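Local coordinates for protein AlbC (Streptomyces noursei, PDB 3OQV) that joins amino acids from two aminoacyl-tRNAs, phenylalanine and leucine, into a cyclic dipeptide on the route to the antibacterial albonoursin, without using ATP, at residues A130-E133 / R134-R137; V153-V156 / V157-P161. All coordinates share one frame; numbering follows the deposited sequence.

Interaction 1 (A130-E133 / R134-R137); sequences AVRE and RTDR. With PO4 (phosphate ion), chain D.
Val131 O to Thr135 N, Arg132 O to Asp136 N and Glu133 O to Arg137 N are successive i to i+4 hydrogen bonds of helix 126-141. On one side of the turn, Arg132 and Asp136 form a salt bridge. NE of Arg132 donates to OD1 of Asp136 at 3.0 Å, with an N-H...O angle of 160°. OD1 lies near the guanidinium plane and is met on its syn side, though NE comes in tilted from the carboxylate plane. The two flat groups stand 83° apart. A bend at chi2 of 80° brings NE of Arg132 back to the carboxylate. Arg132 NH1 and NH2 reach phosphate O1 and O2 by weak bonds of 3.4 and 3.3 Å; NH1 also bonds to Tyr128 OH. His70 and Gln123 also bind this phosphate, probably a crystallisation ion. Replacing Arg132 by an alanine would probably strip Asp136 of its charged mate and cost the phosphate two weak bonds. The i to i+4 spacing brings charged side chains together along one helix face. Exposed Glu133 and Arg137 make a second such pair, OE2 to NH1 at 3.3 Å. These two side chains lie side by side and point the same way. One guanidinium face of Arg134 lies over Ala130 O, offset toward its rim, and Arg134 NH1 pairs with Asp188. Val131 and Thr135 turn to the buried side, where both touch Pro184 of helix 169-193.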
# COMPACT_ATOMS: atom_id res chain seq x y z
N ALA A 130 -14.35 -2.02 -10.02
CA ALA A 130 -15.00 -0.83 -10.58
C ALA A 130 -14.05 0.37 -10.54
O ALA A 130 -14.00 1.18 -11.47
CB ALA A 130 -16.30 -0.53 -9.86
N VAL A 131 -13.30 0.50 -9.44
CA VAL A 131 -12.37 1.60 -9.30
C VAL A 131 -11.20 1.41 -10.24
O VAL A 131 -10.74 2.37 -10.86
CB VAL A 131 -11.89 1.76 -7.84
CG1 VAL A 131 -10.81 2.84 -7.75
CG2 VAL A 131 -13.08 2.10 -6.94
N ARG A 132 -10.73 0.18 -10.36
CA ARG A 132 -9.57 -0.13 -11.19
C ARG A 132 -9.81 0.18 -12.67
O ARG A 132 -8.93 0.69 -13.35
CB ARG A 132 -9.18 -1.60 -11.01
CG ARG A 132 -8.11 -2.11 -11.95
CD ARG A 132 -6.73 -1.71 -11.48
NE ARG A 132 -5.70 -2.16 -12.42
CZ ARG A 132 -4.90 -3.20 -12.23
NH1 ARG A 132 -4.99 -3.93 -11.12
NH2 ARG A 132 -3.98 -3.50 -13.14
N GLU A 133 -11.01 -0.11 -13.16
CA GLU A 133 -11.44 0.39 -14.45
C GLU A 133 -11.10 1.88 -14.60
O GLU A 133 -10.55 2.32 -15.62
CB GLU A 133 -12.95 0.16 -14.61
CG GLU A 133 -13.48 0.26 -16.04
CD GLU A 133 -15.00 0.33 -16.10
OE1 GLU A 133 -15.67 -0.39 -15.33
OE2 GLU A 133 -15.53 1.11 -16.93
N ARG A 134 -11.38 2.65 -13.55
CA ARG A 134 -11.26 4.11 -13.61
C ARG A 134 -9.80 4.55 -13.54
O ARG A 134 -9.39 5.44 -14.29
CB ARG A 134 -12.04 4.77 -12.47
CG ARG A 134 -13.49 5.03 -12.80
CD ARG A 134 -14.21 5.57 -11.57
NE ARG A 134 -15.35 4.72 -11.23
CZ ARG A 134 -15.65 4.32 -10.00
NH1 ARG A 134 -14.91 4.69 -8.96
NH2 ARG A 134 -16.71 3.55 -9.81
N THR A 135 -9.02 3.95 -12.64
CA THR A 135 -7.60 4.29 -12.52
C THR A 135 -6.78 3.86 -13.75
O THR A 135 -5.91 4.61 -14.19
CB THR A 135 -6.95 3.73 -11.22
OG1 THR A 135 -7.12 2.30 -11.16
CG2 THR A 135 -7.55 4.38 -9.99
N ASP A 136 -7.04 2.67 -14.28
CA ASP A 136 -6.43 2.24 -15.54
C ASP A 136 -6.67 3.25 -16.66
O ASP A 136 -5.72 3.75 -17.25
CB ASP A 136 -6.96 0.87 -15.96
CG ASP A 136 -6.29 -0.27 -15.20
OD1 ASP A 136 -5.26 -0.05 -14.53
OD2 ASP A 136 -6.83 -1.40 -15.26
N ARG A 137 -7.94 3.60 -16.89
CA ARG A 137 -8.31 4.62 -17.85
C ARG A 137 -7.62 5.97 -17.59
O ARG A 137 -7.05 6.56 -18.52
CB ARG A 137 -9.83 4.79 -17.91
CG ARG A 137 -10.29 6.17 -18.37
CD ARG A 137 -11.64 6.11 -19.07
NE ARG A 137 -12.47 5.01 -18.58
CZ ARG A 137 -13.24 5.08 -17.50
NH1 ARG A 137 -13.94 4.01 -17.11
NH2 ARG A 137 -13.31 6.20 -16.79
P PO4 D . -3.46 -7.39 -11.91
O1 PO4 D . -2.91 -6.65 -10.71
O2 PO4 D . -2.97 -6.68 -13.16
O3 PO4 D . -2.99 -8.83 -11.90
O4 PO4 D . -4.97 -7.38 -11.87

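Interaction 2 (V153-V156 / V157-P161); sequences VRAV and VMNRP
Val157 O is gripped by two groups of Arg160, which reach it from opposite faces of its carbonyl plane. Arg160 NH1 donates at 3.0 Å to Val157 O, nearly straight at 162°, with the oxygen close to the guanidinium plane. The backbone Arg160 N adds a bond of 3.1 Å to the same Val157 O. The side chain folds back over the helix end because CG sits between the backbone N and the carbonyl carbon, chi1 67°, and the chain then runs extended to NE. That NE pairs with Asp78, so one arginine joins the end of helix 143-158 to helix 71-78. The helix end also packs on helix 169-193, with the side chain of Val156 close to that of Tyr178, a residue that by similarity could be involved in aminoacyl-tRNA binding. The last regular i to i+4 bonds of the helix are Val157 N to Val153 O and Met158 N to Arg154 O, the second 2.8 Å long. Beyond them the chain leaves the helix, and Asn159 turns its amide back to the last helical turn. Its ND2 lies 2.7 Å from Ala155 O in a weak, bent bond of 128°, while Asn159 N makes a weak bond to Val156 O. Val153 CG1 and Val157 CG2 meet at 4.3 Å on the buried side. Val153 also touches Leu176 and Val179, and Val157 touches Met74. Ala155 and Val156 touch Pro207 of helix 207-212, and Val156 also touches Val179.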
# COMPACT_ATOMS: atom_id res chain seq x y z
N VAL A 153 6.37 4.70 -9.47
CA VAL A 153 7.08 3.53 -9.99
C VAL A 153 8.59 3.63 -9.73
O VAL A 153 9.21 2.70 -9.23
CB VAL A 153 6.79 3.29 -11.49
CG1 VAL A 153 7.76 2.25 -12.06
CG2 VAL A 153 5.33 2.85 -11.70
N ARG A 154 9.16 4.79 -10.03
CA ARG A 154 10.59 4.99 -9.82
C ARG A 154 10.96 4.88 -8.35
O ARG A 154 11.98 4.28 -8.01
CB ARG A 154 11.04 6.32 -10.41
CG ARG A 154 10.81 6.40 -11.91
CD ARG A 154 11.59 7.52 -12.58
NE ARG A 154 11.50 7.36 -14.03
CZ ARG A 154 12.40 6.73 -14.78
NH1 ARG A 154 13.55 6.31 -14.26
NH2 ARG A 154 12.18 6.58 -16.08
N ALA A 155 10.12 5.42 -7.47
CA ALA A 155 10.35 5.30 -6.04
C ALA A 155 10.29 3.85 -5.58
O ALA A 155 11.12 3.42 -4.79
CB ALA A 155 9.38 6.17 -5.24
N VAL A 156 9.32 3.09 -6.08
CA VAL A 156 9.24 1.67 -5.77
C VAL A 156 10.49 0.94 -6.24
O VAL A 156 11.09 0.16 -5.50
CB VAL A 156 8.00 1.01 -6.44
CG1 VAL A 156 8.08 -0.51 -6.30
CG2 VAL A 156 6.70 1.55 -5.84
N VAL A 157 10.89 1.19 -7.49
CA VAL A 157 12.04 0.52 -8.06
C VAL A 157 13.30 0.87 -7.27
O VAL A 157 14.04 -0.01 -6.83
CB VAL A 157 12.25 0.91 -9.55
CG1 VAL A 157 13.62 0.44 -10.01
CG2 VAL A 157 11.16 0.29 -10.42
N MET A 158 13.51 2.16 -7.06
CA MET A 158 14.77 2.64 -6.52
C MET A 158 14.92 2.22 -5.07
O MET A 158 16.01 2.25 -4.51
CB MET A 158 14.88 4.16 -6.67
CG MET A 158 15.06 4.62 -8.12
SD MET A 158 16.61 4.07 -8.88
CE MET A 158 17.64 3.85 -7.42
N ASN A 159 13.83 1.75 -4.48
CA ASN A 159 13.82 1.42 -3.07
C ASN A 159 13.52 -0.05 -2.80
O ASN A 159 13.29 -0.45 -1.66
CB ASN A 159 12.83 2.32 -2.31
CG ASN A 159 13.26 3.79 -2.31
OD1 ASN A 159 14.37 4.13 -1.89
ND2 ASN A 159 12.39 4.66 -2.82
N ARG A 160 13.60 -0.86 -3.86
CA ARG A 160 13.24 -2.27 -3.79
C ARG A 160 14.21 -3.07 -2.93
O ARG A 160 15.40 -2.73 -2.82
CB ARG A 160 13.18 -2.88 -5.19
CG ARG A 160 14.54 -2.94 -5.89
CD ARG A 160 14.39 -3.26 -7.36
NE ARG A 160 15.67 -3.58 -8.00
CZ ARG A 160 16.51 -2.68 -8.46
NH1 ARG A 160 16.24 -1.39 -8.33
NH2 ARG A 160 17.64 -3.06 -9.06
N PRO A 161 13.72 -4.16 -2.32
CA PRO A 161 14.52 -5.16 -1.61
C PRO A 161 15.69 -5.64 -2.46
O PRO A 161 15.58 -5.69 -3.68
CB PRO A 161 13.53 -6.30 -1.40
CG PRO A 161 12.19 -5.63 -1.38
CD PRO A 161 12.29 -4.54 -2.38

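The chain first builds strands 29-37, 59-67 and 114-118 of the Rossmann-fold parallel sheet with their helices, then enters helix 126-141, which holds interaction 1. Helix 143-158 follows directly, and interaction 2 lies at its C-terminal end. Each contact is local and closes only helical turns or the turn at a helix end. The two are in series, neither nested nor crossed. The centres of interactions 1 and 2 are about 23 Å apart. The nearest atoms of interactions 1 and 2 are about 11 Å apart. Both helices pack against helix 169-193, which carries residues that by similarity bind substrate. Interaction 1 touches it near Pro184 and Asp188, interaction 2 nearer its start, around Leu176 and Val179. Interaction 2 also reaches helices 71-78 and 207-212.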